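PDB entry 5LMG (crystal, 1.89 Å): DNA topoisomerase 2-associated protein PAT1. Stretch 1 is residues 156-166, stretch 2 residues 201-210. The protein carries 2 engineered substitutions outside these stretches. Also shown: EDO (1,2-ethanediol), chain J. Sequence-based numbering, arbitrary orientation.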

# COMPACT_ATOMS: atom_id res chain seq x y z
N LYS A 156 -7.24 -9.72 -8.83
CA LYS A 156 -5.94 -9.37 -9.41
C LYS A 156 -5.15 -8.42 -8.48
O LYS A 156 -3.94 -8.62 -8.29
CB LYS A 156 -6.10 -8.74 -10.79
CG LYS A 156 -6.43 -9.76 -11.88
CD LYS A 156 -6.57 -9.12 -13.27
CE LYS A 156 -5.25 -8.66 -13.88
NZ LYS A 156 -4.33 -9.80 -14.17
N VAL A 157 -5.86 -7.45 -7.86
CA VAL A 157 -5.30 -6.47 -6.92
C VAL A 157 -4.78 -7.20 -5.68
O VAL A 157 -3.63 -6.97 -5.29
CB VAL A 157 -6.30 -5.31 -6.60
CG1 VAL A 157 -5.76 -4.39 -5.50
CG2 VAL A 157 -6.63 -4.50 -7.85
N ASP A 158 -5.59 -8.12 -5.09
CA ASP A 158 -5.21 -8.92 -3.92
C ASP A 158 -3.98 -9.81 -4.21
O ASP A 158 -3.11 -9.94 -3.34
CB ASP A 158 -6.40 -9.77 -3.43
CG ASP A 158 -7.67 -9.02 -3.05
OD1 ASP A 158 -7.59 -7.79 -2.81
OD2 ASP A 158 -8.74 -9.66 -2.98
N LEU A 159 -3.90 -10.38 -5.44
CA LEU A 159 -2.76 -11.20 -5.88
C LEU A 159 -1.47 -10.37 -5.93
O LEU A 159 -0.47 -10.78 -5.35
CB LEU A 159 -3.01 -11.89 -7.24
CG LEU A 159 -1.87 -12.81 -7.74
CD1 LEU A 159 -1.84 -14.13 -6.96
CD2 LEU A 159 -1.97 -13.07 -9.23
N PHE A 160 -1.50 -9.21 -6.63
CA PHE A 160 -0.37 -8.29 -6.75
C PHE A 160 0.09 -7.86 -5.36
O PHE A 160 1.29 -7.89 -5.10
CB PHE A 160 -0.76 -7.07 -7.59
CG PHE A 160 0.42 -6.25 -8.04
CD1 PHE A 160 1.03 -5.34 -7.18
CD2 PHE A 160 0.92 -6.37 -9.33
CE1 PHE A 160 2.12 -4.57 -7.60
CE2 PHE A 160 2.02 -5.60 -9.75
CZ PHE A 160 2.61 -4.71 -8.88
N GLN A 161 -0.86 -7.54 -4.47
CA GLN A 161 -0.60 -7.14 -3.08
C GLN A 161 0.16 -8.22 -2.30
O GLN A 161 1.19 -7.93 -1.70
CB GLN A 161 -1.93 -6.77 -2.39
CG GLN A 161 -1.87 -6.52 -0.87
CD GLN A 161 -1.28 -5.17 -0.48
OE1 GLN A 161 -1.52 -4.15 -1.13
NE2 GLN A 161 -0.53 -5.15 0.61
N MET A 162 -0.34 -9.47 -2.34
CA MET A 162 0.21 -10.63 -1.64
C MET A 162 1.62 -11.03 -2.12
O MET A 162 2.49 -11.29 -1.29
CB MET A 162 -0.77 -11.81 -1.76
CG MET A 162 -0.37 -13.03 -0.98
SD MET A 162 -1.32 -14.50 -1.44
CE MET A 162 -0.52 -14.95 -2.96
N ILE A 163 1.84 -11.09 -3.44
CA ILE A 163 3.11 -11.53 -4.02
C ILE A 163 4.14 -10.40 -4.14
O ILE A 163 5.20 -10.51 -3.53
CB ILE A 163 2.87 -12.28 -5.36
CG1 ILE A 163 2.18 -13.64 -5.09
CG2 ILE A 163 4.18 -12.44 -6.17
CD1 ILE A 163 1.72 -14.45 -6.34
N ILE A 164 3.85 -9.36 -4.95
CA ILE A 164 4.77 -8.26 -5.25
C ILE A 164 5.21 -7.46 -4.02
O ILE A 164 6.43 -7.25 -3.84
CB ILE A 164 4.21 -7.34 -6.38
CG1 ILE A 164 3.71 -8.15 -7.62
CG2 ILE A 164 5.20 -6.23 -6.77
CD1 ILE A 164 4.72 -9.11 -8.37
N LEU A 165 4.27 -7.03 -3.17
CA LEU A 165 4.64 -6.21 -2.01
C LEU A 165 5.48 -6.97 -0.98
O LEU A 165 6.41 -6.37 -0.44
CB LEU A 165 3.43 -5.53 -1.38
CG LEU A 165 3.19 -4.08 -1.85
CD1 LEU A 165 3.00 -3.96 -3.37
CD2 LEU A 165 2.04 -3.49 -1.14
N LYS A 166 5.24 -8.28 -0.77
CA LYS A 166 6.01 -9.15 0.12
C LYS A 166 7.48 -9.23 -0.36
O LYS A 166 8.40 -9.22 0.46
CB LYS A 166 5.38 -10.56 0.14
CG LYS A 166 5.79 -11.45 1.31
CD LYS A 166 5.46 -12.93 1.04
CE LYS A 166 3.99 -13.27 1.14
NZ LYS A 166 3.66 -14.49 0.35
N LYS A 201 -4.90 1.57 -3.59
CA LYS A 201 -4.51 0.76 -2.45
C LYS A 201 -3.04 0.28 -2.58
O LYS A 201 -2.28 0.40 -1.61
CB LYS A 201 -5.47 -0.42 -2.23
CG LYS A 201 -5.23 -1.19 -0.94
CD LYS A 201 -6.18 -2.37 -0.82
CE LYS A 201 -6.33 -2.82 0.61
NZ LYS A 201 -7.34 -3.90 0.74
N ILE A 202 -2.63 -0.19 -3.77
CA ILE A 202 -1.27 -0.64 -4.10
C ILE A 202 -0.28 0.53 -4.02
O ILE A 202 0.78 0.39 -3.40
CB ILE A 202 -1.18 -1.39 -5.47
CG1 ILE A 202 -2.20 -2.57 -5.58
CG2 ILE A 202 0.26 -1.85 -5.81
CD1 ILE A 202 -2.10 -3.71 -4.49
N GLY A 203 -0.64 1.65 -4.65
CA GLY A 203 0.15 2.88 -4.65
C GLY A 203 0.44 3.35 -3.24
O GLY A 203 1.61 3.55 -2.89
N LEU A 204 -0.62 3.45 -2.41
CA LEU A 204 -0.51 3.87 -1.02
C LEU A 204 0.38 2.95 -0.19
O LEU A 204 1.25 3.44 0.53
CB LEU A 204 -1.88 4.05 -0.36
CG LEU A 204 -1.90 4.95 0.89
CD1 LEU A 204 -1.70 6.44 0.51
CD2 LEU A 204 -3.20 4.79 1.66
N ASN A 205 0.17 1.62 -0.32
CA ASN A 205 0.97 0.62 0.40
C ASN A 205 2.44 0.64 -0.03
O ASN A 205 3.31 0.50 0.82
CB ASN A 205 0.37 -0.76 0.27
CG ASN A 205 -0.93 -0.95 1.02
OD1 ASN A 205 -1.35 -0.13 1.85
ND2 ASN A 205 -1.63 -2.03 0.71
N LEU A 206 2.72 0.87 -1.33
CA LEU A 206 4.10 0.98 -1.82
C LEU A 206 4.80 2.21 -1.21
O LEU A 206 5.97 2.10 -0.84
CB LEU A 206 4.18 1.02 -3.35
CG LEU A 206 4.11 -0.33 -4.05
CD1 LEU A 206 3.80 -0.18 -5.53
CD2 LEU A 206 5.40 -1.10 -3.88
N ILE A 207 4.08 3.34 -1.08
CA ILE A 207 4.63 4.57 -0.48
C ILE A 207 4.93 4.31 1.01
O ILE A 207 6.04 4.61 1.44
CB ILE A 207 3.74 5.83 -0.74
CG1 ILE A 207 3.65 6.14 -2.25
CG2 ILE A 207 4.29 7.06 0.03
CD1 ILE A 207 2.44 7.00 -2.68
N THR A 208 3.99 3.67 1.74
CA THR A 208 4.14 3.32 3.17
C THR A 208 5.40 2.48 3.41
O THR A 208 6.13 2.77 4.36
CB THR A 208 2.89 2.64 3.72
OG1 THR A 208 1.76 3.42 3.37
CG2 THR A 208 2.94 2.43 5.25
N ILE A 209 5.64 1.46 2.55
CA ILE A 209 6.83 0.60 2.60
C ILE A 209 8.11 1.46 2.48
O ILE A 209 8.99 1.31 3.32
CB ILE A 209 6.77 -0.51 1.51
CG1 ILE A 209 5.74 -1.60 1.87
CG2 ILE A 209 8.17 -1.12 1.26
CD1 ILE A 209 5.19 -2.30 0.68
N LEU A 210 8.21 2.34 1.45
CA LEU A 210 9.37 3.22 1.26
C LEU A 210 9.60 4.16 2.44
O LEU A 210 10.73 4.25 2.90
CB LEU A 210 9.31 4.03 -0.07
CG LEU A 210 9.33 3.28 -1.40
CD1 LEU A 210 9.31 4.26 -2.56
CD2 LEU A 210 10.57 2.37 -1.53
C1 EDO J . 2.33 -1.12 4.09
O1 EDO J . 2.60 -1.30 2.72
C2 EDO J . 0.80 -1.11 4.28
O2 EDO J . 0.50 -0.49 5.52

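Two helices that run side by side in nearly the same direction must solve a packing problem, and the usual solution is to seat a side chain of one in a hollow formed by four residues of the other. The pair in PAT1 is a compact example. The helix axes diverge by only 17° and approach to 10.8 Å, a spacing wide enough for branched aliphatic side chains to fill the space between the backbones.

Reciprocal knobs make the apolar centre. I202 enters a hole lined by V157, F160, Q161 and L165, while L165 enters one lined by I202, N205, L206 and I209. Each knob thus forms part of the hole that receives the other, and the two residues meet directly, L165 CD1 lying 4.2 Å from I202 CG2. The CA-to-CB bond of I202 points sideways, yet its end comes nearer to the opposing helix; with chi1 and chi2 both m, CD1 reaches to 3.9 Å from V157 CG1. Its other terminal methyl, CG2, packs 3.7 Å from F160 CE1, approaching the aromatic ring obliquely.

L165 points toward its partners from the start. Its chi1 of -96° lies between the usual wells, and in this conformation its two methyls have different nearest neighbours: CD1 is 3.8 Å from L206 CD2, whereas CD2 lies 3.5 Å from N205 CB. At the branch point, L165 CG is 3.7 Å from I209 CD1, so the leucine is held by contacts along the helix from I202 to I209. I202, N205, L206 and I209 follow one another at steps of three, one and three, a pattern that keeps them on the same side of the helix over successive turns.

Farther out, the packing gives way to a single hydrogen bond between the helices. N205 ND2 donates to Q161 OE1 over 2.8 Å, with an angle of 151° at the hydrogen. Q161 leaves its helix sideways, but its end comes nearer to the second helix, placing the amide within reach of N205. The same OE1 is 3.4 Å from I202 CD1, so the polar link lies directly against the apolar core. Proximity alone does not make a bond, however: Q161 NE2 and N205 ND2 are 3.3 Å apart, but both are donors.

N205 also has a backbone role at this edge. Its carbonyl O accepts a hydrogen bond of 2.7 Å from O1 of a 1,2-ethanediol, probably from the crystallisation liquor, in addition to the helical bond from I209 N at 3.1 Å.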